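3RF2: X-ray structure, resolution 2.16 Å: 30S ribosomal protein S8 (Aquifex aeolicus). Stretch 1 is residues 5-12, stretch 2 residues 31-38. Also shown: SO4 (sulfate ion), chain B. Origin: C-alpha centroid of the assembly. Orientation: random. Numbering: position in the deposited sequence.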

# COMPACT_ATOMS: atom_id res chain seq x y z
N ASP A 5 -2.45 12.93 -6.32
CA ASP A 5 -1.58 11.76 -6.47
C ASP A 5 -2.15 10.62 -5.63
O ASP A 5 -1.99 10.62 -4.41
CB ASP A 5 -0.16 12.11 -5.99
CG ASP A 5 0.84 10.96 -6.15
OD1 ASP A 5 0.43 9.77 -6.19
OD2 ASP A 5 2.05 11.26 -6.22
N PRO A 6 -2.84 9.66 -6.27
CA PRO A 6 -3.50 8.56 -5.55
C PRO A 6 -2.54 7.69 -4.74
O PRO A 6 -2.81 7.37 -3.58
CB PRO A 6 -4.14 7.73 -6.67
CG PRO A 6 -3.34 8.07 -7.90
CD PRO A 6 -3.01 9.53 -7.73
N ILE A 7 -1.44 7.29 -5.36
CA ILE A 7 -0.46 6.47 -4.66
C ILE A 7 0.05 7.18 -3.41
O ILE A 7 0.21 6.56 -2.36
CB ILE A 7 0.68 6.06 -5.60
CG1 ILE A 7 0.15 5.05 -6.62
CG2 ILE A 7 1.83 5.46 -4.82
CD1 ILE A 7 0.52 5.38 -8.02
N ALA A 8 0.25 8.49 -3.51
CA ALA A 8 0.68 9.27 -2.35
C ALA A 8 -0.41 9.32 -1.28
O ALA A 8 -0.12 9.29 -0.09
CB ALA A 8 1.10 10.68 -2.78
N ASP A 9 -1.66 9.41 -1.70
CA ASP A 9 -2.76 9.53 -0.74
C ASP A 9 -3.00 8.21 0.02
O ASP A 9 -3.43 8.21 1.18
CB ASP A 9 -4.02 10.05 -1.43
CG ASP A 9 -3.82 11.46 -2.03
OD1 ASP A 9 -3.20 12.31 -1.36
OD2 ASP A 9 -4.28 11.70 -3.17
N MET A 10 -2.70 7.09 -0.63
CA MET A 10 -2.70 5.79 0.02
C MET A 10 -1.64 5.70 1.12
O MET A 10 -1.88 5.12 2.19
CB MET A 10 -2.46 4.68 -1.01
CG MET A 10 -2.55 3.26 -0.46
SD MET A 10 -2.25 1.96 -1.68
CE MET A 10 -0.46 1.83 -1.64
N PHE A 11 -0.46 6.27 0.87
CA PHE A 11 0.63 6.17 1.84
C PHE A 11 0.20 6.89 3.11
O PHE A 11 0.40 6.38 4.22
CB PHE A 11 1.93 6.76 1.30
CG PHE A 11 2.57 5.93 0.23
CD1 PHE A 11 2.20 4.61 0.05
CD2 PHE A 11 3.54 6.47 -0.60
CE1 PHE A 11 2.78 3.83 -0.94
CE2 PHE A 11 4.13 5.71 -1.59
CZ PHE A 11 3.75 4.38 -1.76
N SER A 12 -0.42 8.05 2.93
CA SER A 12 -0.96 8.85 4.03
C SER A 12 -1.98 8.10 4.88
O SER A 12 -1.83 7.99 6.09
CB SER A 12 -1.59 10.15 3.51
OG SER A 12 -0.62 11.18 3.44
N LYS A 31 -4.52 -0.65 -10.22
CA LYS A 31 -3.69 -1.82 -10.52
C LYS A 31 -2.25 -1.60 -10.06
O LYS A 31 -1.55 -2.54 -9.66
CB LYS A 31 -3.71 -2.18 -12.00
CG LYS A 31 -2.81 -3.38 -12.39
CD LYS A 31 -3.17 -4.66 -11.61
CE LYS A 31 -2.84 -5.94 -12.39
NZ LYS A 31 -3.72 -6.16 -13.59
N LEU A 32 -1.80 -0.36 -10.15
CA LEU A 32 -0.51 0.04 -9.62
C LEU A 32 -0.47 -0.14 -8.11
O LEU A 32 0.47 -0.71 -7.57
CB LEU A 32 -0.22 1.50 -9.99
CG LEU A 32 1.14 1.99 -9.51
CD1 LEU A 32 2.18 0.94 -9.81
CD2 LEU A 32 1.51 3.32 -10.19
N LYS A 33 -1.49 0.37 -7.42
CA LYS A 33 -1.61 0.22 -5.97
C LYS A 33 -1.55 -1.25 -5.55
O LYS A 33 -0.91 -1.62 -4.57
CB LYS A 33 -2.91 0.87 -5.48
CG LYS A 33 -2.75 2.34 -5.10
CD LYS A 33 -4.04 2.95 -4.57
CE LYS A 33 -4.55 4.05 -5.51
NZ LYS A 33 -5.93 4.49 -5.15
N GLU A 34 -2.23 -2.09 -6.31
CA GLU A 34 -2.21 -3.52 -6.07
C GLU A 34 -0.83 -4.12 -6.20
O GLU A 34 -0.46 -4.97 -5.39
CB GLU A 34 -3.18 -4.23 -7.01
CG GLU A 34 -4.64 -3.84 -6.81
CD GLU A 34 -5.58 -4.78 -7.55
OE1 GLU A 34 -5.12 -5.50 -8.46
OE2 GLU A 34 -6.78 -4.80 -7.19
N ARG A 35 -0.06 -3.72 -7.22
CA ARG A 35 1.29 -4.26 -7.37
C ARG A 35 2.16 -3.76 -6.25
O ARG A 35 3.08 -4.44 -5.83
CB ARG A 35 1.91 -3.91 -8.72
CG ARG A 35 1.53 -4.86 -9.83
CD ARG A 35 2.43 -4.68 -11.04
NE ARG A 35 1.91 -5.38 -12.22
CZ ARG A 35 0.94 -4.91 -12.99
NH1 ARG A 35 0.39 -3.74 -12.70
NH2 ARG A 35 0.52 -5.61 -14.04
N ILE A 36 1.86 -2.55 -5.77
CA ILE A 36 2.63 -1.97 -4.67
C ILE A 36 2.36 -2.70 -3.35
O ILE A 36 3.29 -3.08 -2.65
CB ILE A 36 2.33 -0.47 -4.51
CG1 ILE A 36 2.91 0.32 -5.69
CG2 ILE A 36 2.93 0.05 -3.20
CD1 ILE A 36 2.47 1.76 -5.70
N LEU A 37 1.08 -2.92 -3.07
CA LEU A 37 0.67 -3.66 -1.89
C LEU A 37 1.21 -5.06 -1.90
O LEU A 37 1.47 -5.63 -0.85
CB LEU A 37 -0.84 -3.70 -1.79
CG LEU A 37 -1.49 -2.36 -1.48
CD1 LEU A 37 -3.02 -2.48 -1.56
CD2 LEU A 37 -1.08 -2.01 -0.11
N ASP A 38 1.39 -5.61 -3.09
CA ASP A 38 1.93 -6.97 -3.21
C ASP A 38 3.40 -7.00 -2.86
O ASP A 38 3.88 -7.96 -2.24
CB ASP A 38 1.70 -7.53 -4.61
CG ASP A 38 0.54 -8.51 -4.66
OD1 ASP A 38 -0.52 -8.23 -4.08
OD2 ASP A 38 0.71 -9.59 -5.27
S SO4 B . -8.29 7.17 -6.78
O1 SO4 B . -7.13 6.97 -5.91
O2 SO4 B . -8.25 8.53 -7.31
O3 SO4 B . -9.51 7.00 -6.00
O4 SO4 B . -8.25 6.20 -7.87
O HOH W 1 -5.49 6.24 -3.16

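Two helices cross at 44° with their axes 10.5 Å apart at closest approach. The closest contacts are between side chains, no direct hydrogen bond joins the helices, and a water links the backbone Pro 6 O to Lys 33 NZ; 364 Å² is buried in all. Asp 5 does not touch the second helix but prepares the first. As N-cap, it accepts a hydrogen bond from Ala 8 N to Asp 5 OD1 (3.0 Å), satisfying an amide that has no helical carbonyl before it.

Pro 6 suits the first turn, where its lack of an amide proton costs little. Pro 6 CB lies 3.9 Å from Lys 33 CE, so ring and aliphatic chain pack together. The water adds a polar link, donating to Pro 6 O (2.9 Å) and accepting from Lys 33 NZ (2.7 Å); Lys 33 NZ also donates to sulfate O1 (2.9 Å), an ion probably from the crystallisation liquor.

Ile 7 starts sideways from the other helix, yet its end comes nearer. Ile 7 CD1 reaches Leu 32 CD2 at a tight 3.2 Å, with chi2 at 131°, between wells, while Ile 7 CG2 meets Ile 36 CD1 at 3.9 Å. Ile 7 thus spans Leu 32 and Ile 36, one turn apart on the partner, and its CG2 branch adds to the contact with Ile 36. Ala 8 and Asp 9 make no contact across the interface.

One turn on, Met 10 points toward the partner and loses the most area to it, 82 Å². Its extended t, t start carries Met 10 SD to 3.5 Å from Lys 33 CG; chi3 in p then places Met 10 CE 4.1 Å from Ile 36 CG2 and 4.2 Å from Leu 37 CD2. Lys 33 serves both chemistries, burying methylenes against this thioether while its amine finds polar partners.

Phe 11 closes the apolar patch more lightly, its ring edge facing Ile 36 CG2, 4.4 Å from Phe 11 CE1. Ser 12, exposed and out of reach, lies beyond the contact.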